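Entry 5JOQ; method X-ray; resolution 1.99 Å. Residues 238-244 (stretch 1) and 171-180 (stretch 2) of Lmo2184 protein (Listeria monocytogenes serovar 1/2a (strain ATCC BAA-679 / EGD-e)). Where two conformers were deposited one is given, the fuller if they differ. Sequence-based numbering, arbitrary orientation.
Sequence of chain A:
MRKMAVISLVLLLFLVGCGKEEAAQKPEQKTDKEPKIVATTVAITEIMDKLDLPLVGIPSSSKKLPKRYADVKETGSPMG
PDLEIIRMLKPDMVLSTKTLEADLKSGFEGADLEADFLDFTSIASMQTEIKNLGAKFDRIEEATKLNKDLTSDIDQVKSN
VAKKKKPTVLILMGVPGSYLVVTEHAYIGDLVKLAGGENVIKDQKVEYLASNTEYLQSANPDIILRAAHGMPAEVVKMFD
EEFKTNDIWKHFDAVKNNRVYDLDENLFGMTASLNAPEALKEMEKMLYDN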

ATOM      1  N   MET A 238       3.849  -6.232   9.443  1.00 16.96           N
ATOM      2  CA  MET A 238       4.620  -5.231  10.131  1.00 17.55           C
ATOM      3  C   MET A 238       3.731  -4.588  11.205  1.00 16.62           C
ATOM      4  O   MET A 238       4.154  -4.357  12.316  1.00 13.80           O
ATOM      5  CB  MET A 238       5.085  -4.215   9.089  1.00 22.24           C
ATOM      6  CG  MET A 238       5.916  -3.052   9.551  1.00 25.93           C
ATOM      7  SD  MET A 238       6.731  -2.207   8.178  1.00 16.74           S
ATOM      8  CE  MET A 238       5.370  -1.612   7.206  1.00 16.02           C
ATOM      9  N   PHE A 239       2.476  -4.326  10.859  1.00 12.91           N
ATOM     10  CA  PHE A 239       1.550  -3.735  11.804  1.00 12.30           C
ATOM     11  C   PHE A 239       1.357  -4.696  12.976  1.00 12.19           C
ATOM     12  O   PHE A 239       1.283  -4.278  14.093  1.00 13.77           O
ATOM     13  CB  PHE A 239       0.184  -3.465  11.183  1.00 11.95           C
ATOM     14  CG  PHE A 239       0.155  -2.367  10.149  1.00 18.43           C
ATOM     15  CD1 PHE A 239       1.207  -1.485   9.964  1.00 21.76           C
ATOM     16  CD2 PHE A 239      -0.971  -2.208   9.378  1.00 16.97           C
ATOM     17  CE1 PHE A 239       1.120  -0.499   9.004  1.00 21.31           C
ATOM     18  CE2 PHE A 239      -1.061  -1.226   8.430  1.00 18.36           C
ATOM     19  CZ  PHE A 239      -0.016  -0.366   8.248  1.00 19.86           C
ATOM     20  N   ASP A 240       1.281  -5.986  12.673  1.00 12.79           N
ATOM     21  CA  ASP A 240       1.100  -7.019  13.704  1.00 14.72           C
ATOM     22  C   ASP A 240       2.220  -6.942  14.726  1.00 15.89           C
ATOM     23  O   ASP A 240       1.980  -7.013  15.943  1.00 14.61           O
ATOM     24  CB  ASP A 240       1.045  -8.415  13.063  1.00 11.99           C
ATOM     25  CG  ASP A 240       1.048  -9.550  14.119  1.00 16.89           C
ATOM     26  OD1 ASP A 240       0.100  -9.614  14.921  1.00 14.04           O
ATOM     27  OD2 ASP A 240       2.041 -10.314  14.162  1.00 20.99           O
ATOM     28  N   GLU A 241       3.474  -6.832  14.253  1.00 13.19           N
ATOM     29  CA  GLU A 241       4.579  -6.677  15.194  1.00 14.72           C
ATOM     30  C   GLU A 241       4.434  -5.403  16.027  1.00 13.80           C
ATOM     31  O   GLU A 241       4.808  -5.381  17.201  1.00 17.43           O
ATOM     32  CB  GLU A 241       5.935  -6.637  14.468  1.00 17.66           C
ATOM     33  CG  GLU A 241       6.256  -7.845  13.650  1.00 17.10           C
ATOM     34  CD  GLU A 241       6.531  -9.106  14.464  1.00 22.33           C
ATOM     35  OE1 GLU A 241       6.809  -9.067  15.687  1.00 18.39           O
ATOM     36  OE2 GLU A 241       6.497 -10.164  13.828  1.00 24.13           O
ATOM     37  N   GLU A 242       3.939  -4.321  15.428  1.00 13.54           N
ATOM     38  CA  GLU A 242       3.831  -3.078  16.184  1.00 18.35           C
ATOM     39  C   GLU A 242       2.771  -3.192  17.284  1.00 19.21           C
ATOM     40  O   GLU A 242       2.987  -2.753  18.422  1.00 17.96           O
ATOM     41  CB  GLU A 242       3.502  -1.918  15.233  1.00 19.11           C
ATOM     42  CG  GLU A 242       3.707  -0.527  15.914  1.00 29.87           C
ATOM     43  CD  GLU A 242       2.592  -0.125  16.928  1.00 31.48           C
ATOM     44  OE1 GLU A 242       1.410  -0.488  16.740  1.00 30.13           O
ATOM     45  OE2 GLU A 242       2.921   0.586  17.912  1.00 28.10           O
ATOM     46  N   PHE A 243       1.647  -3.826  16.965  1.00 14.81           N
ATOM     47  CA  PHE A 243       0.539  -3.991  17.920  1.00 14.76           C
ATOM     48  C   PHE A 243       1.009  -4.640  19.215  1.00 17.27           C
ATOM     49  O   PHE A 243       0.670  -4.167  20.316  1.00 15.23           O
ATOM     50  CB  PHE A 243      -0.551  -4.832  17.241  1.00 14.75           C
ATOM     51  CG  PHE A 243      -1.965  -4.687  17.811  1.00 12.63           C
ATOM     52  CD1 PHE A 243      -2.846  -3.720  17.295  1.00 16.95           C
ATOM     53  CD2 PHE A 243      -2.441  -5.592  18.745  1.00 14.57           C
ATOM     54  CE1 PHE A 243      -4.194  -3.632  17.771  1.00 16.35           C
ATOM     55  CE2 PHE A 243      -3.779  -5.527  19.218  1.00 14.48           C
ATOM     56  CZ  PHE A 243      -4.641  -4.547  18.739  1.00 13.01           C
ATOM     57  N   LYS A 244       1.838  -5.701  19.106  1.00 17.88           N
ATOM     58  CA  LYS A 244       2.337  -6.451  20.258  1.00 16.98           C
ATOM     59  C   LYS A 244       3.264  -5.645  21.162  1.00 18.58           C
ATOM     60  O   LYS A 244       3.478  -6.048  22.316  1.00 21.02           O
ATOM     61  CB  LYS A 244       3.107  -7.708  19.791  1.00 21.27           C
ATOM     62  CG  LYS A 244       2.260  -8.692  18.987  1.00 23.50           C
ATOM     63  CD  LYS A 244       3.046  -9.974  18.609  1.00 27.49           C
ATOM     64  CE  LYS A 244       3.901  -9.807  17.366  1.00 31.72           C
ATOM     65  NZ  LYS A 244       4.763 -11.013  17.082  1.00 34.35           N
TER
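Stretch 2 (171-180) ILMGVPGSYL

Stretch 2 meets the helical segment 238-244, part of a longer helix, as the end of a strand followed by a tight turn. Residues 171-173 are extended, the last of a strand that begins earlier in the chain. At Gly174 the chain leaves the strand with phi/psi of 137/-149, angles at which a CB would be jammed against the carbonyl O of the residue before and crowded by Ser178 O. Val175 to Ser178 then form a type II beta turn, closed by the backbone hydrogen bond from Ser178 N to Val175 O at 2.9 Å. Gly177, at 85/-17, takes the position in such a turn where glycine is favored. Beyond it the chain doubles back: Leu180 N gives a hydrogen bond to Met173 O at 2.8 Å, and Met173 N gives one to Leu180 O at 2.9 Å. The result is a compact loop that offers the helix a few side chains from both of its limbs.

The backbones come nearest at Phe239 and Pro176, whose CA atoms are 6.6 Å apart, and these two residues also cover the most surface. Phe239, chi1 in m, points its CA-to-CB bond toward the loop and lays one ring face against the proline. Pro176 CD sits 3.4 Å from the centroid of the Phe239 ring, only 7° off the ring normal, a nearly ideal CH-pi contact; the shortest atom pair is Phe239 CD1 to Pro176 CD at 3.5 Å. Proline suits this place twice over, since its phi of -50 fits the second position of the turn and its CD carries hydrogens polarized by the adjacent nitrogen. Val175 extends the apolar patch, with its CG1 3.6 Å from Phe239 CE2.

One helical turn on, Phe243 is the third large contributor. Its CA-to-CB bond points sideways, but with chi1 in t the end of the side chain comes nearer the loop, where its edge meets two residues. Phe243 CE1 lies 3.7 Å from Leu172 CD1, on the strand, and Phe243 CD1 lies 3.8 Å from Tyr179 CE2, on the returning limb. The two aromatic rings form an offset edge-to-face pair, the edge of Phe243 toward the face of Tyr179, with centroids 5.7 Å apart and planes at 75°.

No direct hydrogen bond joins the stretches; a single water does the polar work. Tyr179 OH donates to water 1 over 2.7 Å, and the water donates in turn to Phe239 O at 3.0 Å and to Glu242 OE1 at 2.8 Å. The water thus links the Tyr179 hydroxyl to one carboxylate oxygen, Glu242 OE1, and to the helix carbonyl Phe239 O, while Glu242 OE1 also packs 3.8 Å from Pro176 CB.

The rule to read here is economical: two aromatics spaced i and i+4 give the helix an apolar face, a proline in a turn seats on one, strand and return limb both meet one edge of the other, and a water links the polar groups.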

ATOM      1  N   ILE A 171     -13.524  -5.759  16.922  1.00  8.45           N
ATOM      2  CA  ILE A 171     -13.188  -5.638  15.513  1.00  8.25           C
ATOM      3  C   ILE A 171     -12.538  -4.268  15.236  1.00 11.57           C
ATOM      4  O   ILE A 171     -13.125  -3.243  15.513  1.00  9.47           O
ATOM      5  CB  ILE A 171     -14.419  -5.781  14.600  1.00 10.65           C
ATOM      6  CG1 ILE A 171     -15.251  -7.006  14.939  1.00 10.46           C
ATOM      7  CG2 ILE A 171     -14.017  -5.848  13.140  1.00  8.53           C
ATOM      8  CD1 ILE A 171     -16.634  -6.955  14.359  1.00  8.57           C
ATOM      9  N   LEU A 172     -11.340  -4.272  14.670  1.00  9.91           N
ATOM     10  CA  LEU A 172     -10.619  -3.023  14.406  1.00  8.29           C
ATOM     11  C   LEU A 172     -10.411  -2.901  12.902  1.00 12.76           C
ATOM     12  O   LEU A 172     -10.110  -3.895  12.236  1.00 13.88           O
ATOM     13  CB  LEU A 172      -9.242  -3.011  15.116  1.00  8.50           C
ATOM     14  CG  LEU A 172      -9.265  -3.152  16.645  1.00 10.61           C
ATOM     15  CD1 LEU A 172      -7.824  -3.230  17.187  1.00 10.31           C
ATOM     16  CD2 LEU A 172     -10.032  -1.991  17.273  1.00  8.75           C
ATOM     17  N   MET A 173     -10.576  -1.691  12.361  1.00 11.43           N
ATOM     18  CA  MET A 173     -10.309  -1.415  10.958  1.00  8.54           C
ATOM     19  C   MET A 173      -9.318  -0.256  10.896  1.00 14.72           C
ATOM     20  O   MET A 173      -9.580   0.792  11.479  1.00 13.56           O
ATOM     21  CB  MET A 173     -11.614  -1.022  10.210  1.00  9.15           C
ATOM     22  CG  MET A 173     -11.392  -0.698   8.786  1.00 12.81           C
ATOM     23  SD  MET A 173     -12.879  -0.132   7.926  1.00 14.24           S
ATOM     24  CE  MET A 173     -13.216   1.502   8.607  1.00 10.82           C
ATOM     25  N   GLY A 174      -8.219  -0.414  10.168  1.00 11.60           N
ATOM     26  CA  GLY A 174      -7.342   0.733   9.972  1.00 12.76           C
ATOM     27  C   GLY A 174      -5.871   0.386  10.114  1.00 14.25           C
ATOM     28  O   GLY A 174      -5.480  -0.757   9.846  1.00 13.29           O
ATOM     29  N   VAL A 175      -5.065   1.349  10.571  1.00 12.61           N
ATOM     30  CA  VAL A 175      -3.616   1.211  10.694  1.00 18.19           C
ATOM     31  C   VAL A 175      -3.198   1.717  12.072  1.00 20.93           C
ATOM     32  O   VAL A 175      -3.959   2.425  12.758  1.00 15.78           O
ATOM     33  CB  VAL A 175      -2.869   1.973   9.567  1.00 22.93           C
ATOM     34  CG1 VAL A 175      -3.380   1.529   8.193  1.00 21.40           C
ATOM     35  CG2 VAL A 175      -3.048   3.461   9.716  1.00 21.79           C
ATOM     36  N   PRO A 176      -1.978   1.380  12.504  1.00 21.28           N
ATOM     37  CA  PRO A 176      -1.541   1.742  13.858  1.00 22.94           C
ATOM     38  C   PRO A 176      -1.790   3.210  14.148  1.00 19.17           C
ATOM     39  O   PRO A 176      -1.585   4.070  13.293  1.00 23.34           O
ATOM     40  CB  PRO A 176      -0.037   1.417  13.842  1.00 26.21           C
ATOM     41  CG  PRO A 176       0.081   0.311  12.852  1.00 26.62           C
ATOM     42  CD  PRO A 176      -0.941   0.629  11.776  1.00 25.30           C
ATOM     43  N   GLY A 177      -2.282   3.491  15.359  1.00 22.60           N
ATOM     44  CA  GLY A 177      -2.588   4.854  15.766  1.00 25.97           C
ATOM     45  C   GLY A 177      -3.950   5.366  15.355  1.00 25.05           C
ATOM     46  O   GLY A 177      -4.428   6.349  15.937  1.00 24.67           O
ATOM     47  N   SER A 178      -4.626   4.725  14.393  0.53 22.28           N
ATOM     48  CA  SER A 178      -5.908   5.262  13.937  0.53 20.38           C
ATOM     49  C   SER A 178      -6.979   4.181  13.764  0.53 16.95           C
ATOM     50  O   SER A 178      -7.927   4.375  12.995  0.53 15.90           O
ATOM     51  CB  SER A 178      -5.733   6.037  12.623  0.53 20.37           C
ATOM     52  OG  SER A 178      -4.996   5.275  11.674  0.53 20.54           O
ATOM     53  N   TYR A 179      -6.873   3.058  14.487  1.00 13.11           N
ATOM     54  CA  TYR A 179      -7.849   1.976  14.348  1.00 15.64           C
ATOM     55  C   TYR A 179      -9.244   2.478  14.699  1.00 16.02           C
ATOM     56  O   TYR A 179      -9.428   3.130  15.733  1.00 14.08           O
ATOM     57  CB  TYR A 179      -7.513   0.814  15.277  1.00 15.15           C
ATOM     58  CG  TYR A 179      -6.253   0.088  14.898  1.00 13.99           C
ATOM     59  CD1 TYR A 179      -6.183  -0.644  13.715  1.00 11.53           C
ATOM     60  CD2 TYR A 179      -5.134   0.122  15.739  1.00 15.50           C
ATOM     61  CE1 TYR A 179      -5.014  -1.337  13.370  1.00 16.03           C
ATOM     62  CE2 TYR A 179      -3.983  -0.578  15.414  1.00 17.01           C
ATOM     63  CZ  TYR A 179      -3.915  -1.285  14.220  1.00 18.09           C
ATOM     64  OH  TYR A 179      -2.767  -1.960  13.879  1.00 22.89           O
ATOM     65  N   LEU A 180     -10.221   2.148  13.851  1.00 11.33           N
ATOM     66  CA  LEU A 180     -11.637   2.322  14.160  1.00 14.13           C
ATOM     67  C   LEU A 180     -12.212   1.038  14.757  1.00 14.18           C
ATOM     68  O   LEU A 180     -11.852  -0.062  14.342  1.00 13.20           O
ATOM     69  CB  LEU A 180     -12.432   2.647  12.893  1.00 10.92           C
ATOM     70  CG  LEU A 180     -12.081   4.014  12.280  1.00 16.74           C
ATOM     71  CD1 LEU A 180     -12.733   4.145  10.914  1.00 13.90           C
ATOM     72  CD2 LEU A 180     -12.596   5.127  13.185  1.00 21.40           C
TER
HETATM   73  O   HOH W   1      -0.397  -2.040  15.243  1.00 21.42           O